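Local atomic coordinates of glucan-binding protein C, GbpC (Streptococcus mutans UA159, PDB entry 5UQZ), a protein that probably binds glucan at the cell surface, where it is thought to mediate both sucrose-dependent and sucrose-independent adherence. Residues S223-H227 with G283-V287; G273-N277 with T297-G301. All coordinates share one frame; numbering follows the deposited sequence.

Interaction 1 (S223-H227 with G283-V287). With CA (calcium ion), chain B.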
loop_
_atom_site.group_PDB
_atom_site.type_symbol
_atom_site.label_atom_id
_atom_site.label_comp_id
_atom_site.label_asym_id
_atom_site.label_seq_id
_atom_site.Cartn_x
_atom_site.Cartn_y
_atom_site.Cartn_z
ATOM N N SER A 223 4.287 -0.337 3.322
ATOM C CA SER A 223 3.124 -1.198 3.379
ATOM C C SER A 223 2.686 -1.634 1.985
ATOM O O SER A 223 3.176 -1.153 0.960
ATOM C CB SER A 223 1.983 -0.449 4.050
ATOM O OG SER A 223 2.350 -0.061 5.372
ATOM N N SER A 224 1.743 -2.583 1.960
ATOM C CA SER A 224 1.045 -2.916 0.730
ATOM C C SER A 224 2.017 -3.393 -0.366
ATOM O O SER A 224 1.934 -3.017 -1.530
ATOM C CB SER A 224 0.208 -1.730 0.261
ATOM O OG SER A 224 -0.616 -2.064 -0.838
ATOM N N LEU A 225 2.909 -4.331 0.001
ATOM C CA LEU A 225 3.817 -4.927 -0.984
ATOM C C LEU A 225 3.179 -6.220 -1.478
ATOM O O LEU A 225 3.542 -7.339 -1.064
ATOM C CB LEU A 225 5.211 -5.122 -0.411
ATOM C CG LEU A 225 5.919 -3.811 0.003
ATOM C CD1 LEU A 225 7.279 -4.121 0.576
ATOM C CD2 LEU A 225 6.029 -2.809 -1.129
ATOM N N ASN A 226 2.256 -6.064 -2.417
ATOM C CA ASN A 226 1.488 -7.214 -2.889
ATOM C C ASN A 226 2.319 -8.145 -3.761
ATOM O O ASN A 226 3.104 -7.677 -4.585
ATOM C CB ASN A 226 0.300 -6.745 -3.759
ATOM C CG ASN A 226 -0.581 -5.757 -3.056
ATOM O OD1 ASN A 226 -0.160 -4.625 -2.833
ATOM N ND2 ASN A 226 -1.774 -6.170 -2.647
ATOM N N HIS A 227 2.071 -9.444 -3.601
ATOM C CA HIS A 227 2.557 -10.439 -4.535
ATOM C C HIS A 227 1.357 -11.327 -4.840
ATOM O O HIS A 227 0.859 -12.046 -3.963
ATOM C CB HIS A 227 3.685 -11.254 -3.892
ATOM C CG HIS A 227 4.281 -12.292 -4.807
ATOM N ND1 HIS A 227 5.436 -12.982 -4.490
ATOM C CD2 HIS A 227 3.895 -12.744 -6.031
ATOM C CE1 HIS A 227 5.739 -13.800 -5.482
ATOM N NE2 HIS A 227 4.816 -13.681 -6.422
ATOM N N GLY A 283 -10.379 -7.376 3.022
ATOM C CA GLY A 283 -9.060 -7.907 2.783
ATOM C C GLY A 283 -7.992 -7.107 3.492
ATOM O O GLY A 283 -8.191 -5.941 3.876
ATOM N N TRP A 284 -6.818 -7.726 3.629
ATOM C CA TRP A 284 -5.741 -7.062 4.370
ATOM C C TRP A 284 -5.272 -5.777 3.697
ATOM O O TRP A 284 -4.686 -4.922 4.373
ATOM C CB TRP A 284 -4.565 -8.019 4.632
ATOM C CG TRP A 284 -3.807 -8.488 3.428
ATOM C CD1 TRP A 284 -3.903 -9.711 2.842
ATOM C CD2 TRP A 284 -2.790 -7.751 2.683
ATOM N NE1 TRP A 284 -3.053 -9.777 1.745
ATOM C CE2 TRP A 284 -2.358 -8.593 1.651
ATOM C CE3 TRP A 284 -2.207 -6.476 2.803
ATOM C CZ2 TRP A 284 -1.400 -8.193 0.733
ATOM C CZ3 TRP A 284 -1.275 -6.087 1.906
ATOM C CH2 TRP A 284 -0.862 -6.929 0.865
ATOM N N ASP A 285 -5.493 -5.628 2.384
ATOM C CA ASP A 285 -4.966 -4.504 1.618
ATOM C C ASP A 285 -6.023 -3.456 1.367
ATOM O O ASP A 285 -5.782 -2.535 0.589
ATOM C CB ASP A 285 -4.378 -5.017 0.296
ATOM C CG ASP A 285 -3.477 -3.993 -0.386
ATOM O OD1 ASP A 285 -2.767 -3.222 0.281
ATOM O OD2 ASP A 285 -3.471 -3.994 -1.648
ATOM N N ALA A 286 -7.163 -3.540 2.039
ATOM C CA ALA A 286 -8.210 -2.554 1.801
ATOM C C ALA A 286 -7.747 -1.194 2.288
ATOM O O ALA A 286 -7.161 -1.077 3.367
ATOM C CB ALA A 286 -9.480 -2.950 2.565
ATOM N N VAL A 287 -8.063 -0.160 1.519
ATOM C CA VAL A 287 -7.621 1.188 1.856
ATOM C C VAL A 287 -8.760 2.165 1.623
ATOM O O VAL A 287 -9.643 1.941 0.788
ATOM C CB VAL A 287 -6.339 1.622 1.088
ATOM C CG1 VAL A 287 -5.168 0.679 1.400
ATOM C CG2 VAL A 287 -6.591 1.689 -0.422
HETATM CA CA CA B . 0.302 -2.346 -3.099
HETATM O O HOH W 1 -2.156 -2.257 -3.163
HETATM O O HOH W 2 -0.725 -2.972 -5.363
HETATM O O HOH W 3 -0.689 -0.487 -4.400
HETATM O O HOH W 4 1.712 -0.464 -2.764
#
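Asp285 lays its carboxylate across Ser224 and Asn226, one oxygen for each, carried toward them by a CG anti to the backbone N (chi1 -164°). Ser224 OG donates to Asp285 OD1 over 2.7 Å, meeting it on the syn side and only 17° out of the carboxylate plane. Asn226 ND2 lies 2.9 Å from Asp285 OD2 in a fairly straight bond, but comes from above that plane; it also hydrogen-bonds to Gln268 OE1. Ser224 and Asn226 are ligands of the calcium ion: Ser224 binds through OG, 2.5 Å from the metal, and its backbone O, Asn226 through OD1, and Glu237 with four waters completes the site. Asp285 is therefore a second-shell residue. With the metal and Gln268 it helps to set the rotation of the serine hydroxyl and the asparagine amide, and its OD2 accepts from metal-bound water 1. Its negative charge probably favours the cation at a distance and may polarise these donors. Serine and asparagine suit because each gives an oxygen to the metal and a proton to the acid, whose two oxygens serve both. Trp284, in the type I turn Gly283-Ala286, brings CH2 to 3.7 Å from Asn226 ND2.

Interaction 2 (G273-N277 with T297-G301)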
loop_
_atom_site.group_PDB
_atom_site.type_symbol
_atom_site.label_atom_id
_atom_site.label_comp_id
_atom_site.label_asym_id
_atom_site.label_seq_id
_atom_site.Cartn_x
_atom_site.Cartn_y
_atom_site.Cartn_z
ATOM N N GLY A 273 -2.137 -19.981 -0.923
ATOM C CA GLY A 273 -1.315 -20.171 0.244
ATOM C C GLY A 273 -1.206 -18.976 1.173
ATOM O O GLY A 273 -0.601 -19.103 2.236
ATOM N N ALA A 274 -1.757 -17.820 0.804
ATOM C CA ALA A 274 -1.656 -16.667 1.694
ATOM C C ALA A 274 -2.450 -16.919 2.973
ATOM O O ALA A 274 -3.434 -17.666 3.007
ATOM C CB ALA A 274 -2.251 -15.445 1.006
ATOM N N THR A 275 -2.031 -16.244 4.045
ATOM C CA THR A 275 -2.736 -16.382 5.325
ATOM C C THR A 275 -4.042 -15.614 5.352
ATOM O O THR A 275 -5.003 -16.043 6.014
ATOM C CB THR A 275 -1.819 -15.916 6.450
ATOM O OG1 THR A 275 -0.598 -16.661 6.379
ATOM C CG2 THR A 275 -2.483 -16.048 7.833
ATOM N N PHE A 276 -4.082 -14.487 4.668
ATOM C CA PHE A 276 -5.245 -13.622 4.594
ATOM C C PHE A 276 -5.480 -13.297 3.133
ATOM O O PHE A 276 -4.515 -13.160 2.372
ATOM C CB PHE A 276 -5.005 -12.305 5.360
ATOM C CG PHE A 276 -4.571 -12.515 6.777
ATOM C CD1 PHE A 276 -5.484 -12.797 7.793
ATOM C CD2 PHE A 276 -3.247 -12.396 7.125
ATOM C CE1 PHE A 276 -5.043 -12.986 9.123
ATOM C CE2 PHE A 276 -2.808 -12.591 8.432
ATOM C CZ PHE A 276 -3.696 -12.874 9.441
ATOM N N ASN A 277 -6.740 -13.101 2.743
ATOM C CA ASN A 277 -7.008 -12.545 1.417
ATOM C C ASN A 277 -6.759 -11.047 1.426
ATOM O O ASN A 277 -7.138 -10.345 2.366
ATOM C CB ASN A 277 -8.458 -12.801 1.026
ATOM C CG ASN A 277 -8.700 -14.254 0.675
ATOM O OD1 ASN A 277 -7.925 -14.858 -0.080
ATOM N ND2 ASN A 277 -9.778 -14.826 1.205
ATOM N N THR A 297 -5.263 -6.353 9.637
ATOM C CA THR A 297 -4.293 -7.290 9.095
ATOM C C THR A 297 -3.361 -6.646 8.050
ATOM O O THR A 297 -2.609 -7.384 7.413
ATOM C CB THR A 297 -5.022 -8.489 8.483
ATOM O OG1 THR A 297 -6.030 -7.945 7.621
ATOM C CG2 THR A 297 -5.655 -9.387 9.576
ATOM N N ALA A 298 -3.355 -5.312 7.914
ATOM C CA ALA A 298 -2.465 -4.670 6.943
ATOM C C ALA A 298 -0.998 -5.063 7.157
ATOM O O ALA A 298 -0.225 -5.120 6.190
ATOM C CB ALA A 298 -2.643 -3.166 6.997
ATOM N N TYR A 299 -0.594 -5.351 8.398
ATOM C CA TYR A 299 0.788 -5.724 8.683
ATOM C C TYR A 299 1.238 -6.895 7.831
ATOM O O TYR A 299 2.430 -7.041 7.546
ATOM C CB TYR A 299 0.971 -6.069 10.187
ATOM C CG TYR A 299 0.447 -7.442 10.534
ATOM C CD1 TYR A 299 -0.896 -7.661 10.861
ATOM C CD2 TYR A 299 1.286 -8.553 10.458
ATOM C CE1 TYR A 299 -1.396 -8.929 11.130
ATOM C CE2 TYR A 299 0.804 -9.827 10.711
ATOM C CZ TYR A 299 -0.549 -10.007 11.043
ATOM O OH TYR A 299 -1.070 -11.232 11.293
ATOM N N TYR A 300 0.288 -7.742 7.411
ATOM C CA TYR A 300 0.680 -8.961 6.734
ATOM C C TYR A 300 1.386 -8.678 5.417
ATOM O O TYR A 300 2.175 -9.514 4.958
ATOM C CB TYR A 300 -0.556 -9.821 6.504
ATOM C CG TYR A 300 -0.320 -11.072 5.731
ATOM C CD1 TYR A 300 0.463 -12.127 6.251
ATOM C CD2 TYR A 300 -0.913 -11.249 4.484
ATOM C CE1 TYR A 300 0.689 -13.275 5.507
ATOM C CE2 TYR A 300 -0.723 -12.414 3.760
ATOM C CZ TYR A 300 0.071 -13.419 4.271
ATOM O OH TYR A 300 0.271 -14.578 3.529
ATOM N N GLY A 301 1.074 -7.555 4.775
ATOM C CA GLY A 301 1.701 -7.211 3.517
ATOM C C GLY A 301 2.735 -6.109 3.649
ATOM O O GLY A 301 3.089 -5.498 2.630
#
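Phe276 drives its ring edge into the face of Tyr300, an edge-to-face (T-shaped) pair with centroids 5.1 Å apart and planes at 77°. The leading atom is Phe276 CD2, which stands 3.5 Å from Tyr300 CG, toward the rim of the ring and not over its middle. This is the tightly packed part of the contact, and the phenylalanine is gripped on both faces as well. Thr297 CG2 lies over one of them, 3.9 Å from the centroid of the Phe276 ring, a CH-pi contact; Thr275 CG2, from the preceding residue, covers the opposite face. Threonine suits position 297 because its branched side chain carries a methyl, and with CG2 anti to the carbonyl carbon that methyl faces the phenylalanine. Tyr299 adds its OH, 3.6 Å from Phe276 CZ, its side chain crossing the phenylalanine at about a right angle.

Both segments belong to the long excursion between strands 260-263 and 303-306 of the beta-supersandwich domain, and residues 298-300 lie in a 3-10 segment that begins earlier in the chain. Helix 3-51 packs against the cluster, with Gln38 touching both Phe276 and Thr297 and Ala37 touching Thr275.

Contact is sparser toward Ala274 and the partly exposed Thr275, where Tyr300 ends. With CG anti to the backbone N (chi1 176°), the tyrosine extends across to the other segment, and its OH accepts a nearly straight hydrogen bond from Thr275 N, 2.9 Å away at 170°. Tyrosine thus serves twice, its ring receiving an aromatic edge and its hydroxyl satisfying a backbone amide. Ala274 is small enough to sit at the ring edge, while Thr275 lays CB and OG1 near the CE1 side of the Tyr300 ring; the backbone N of Phe276, by contrast, is buried without a polar partner.

In the fold
Interaction 2 is the more buried and largely aromatic of the two, whereas interaction 1 is partly buried, polar and ordered around a calcium ion with bound waters. Their centres lie 8 Å apart and their segments alternate along the chain. Residues 273-277, 283-287 and 297-301 all come from the loop between strands 260-263 and 303-306; 223-227 instead lies in the loop after strand 219-222 and runs into strand 227-230. Probable backbone hydrogen bonds connect Leu225 N to Gly301 O and Trp284 N to Asn277 O. Trp284 bridges the two chemistries: its indole borders the calcium ligands, yet also packs edge-to-face with Tyr300 and touches Phe276 and Thr297.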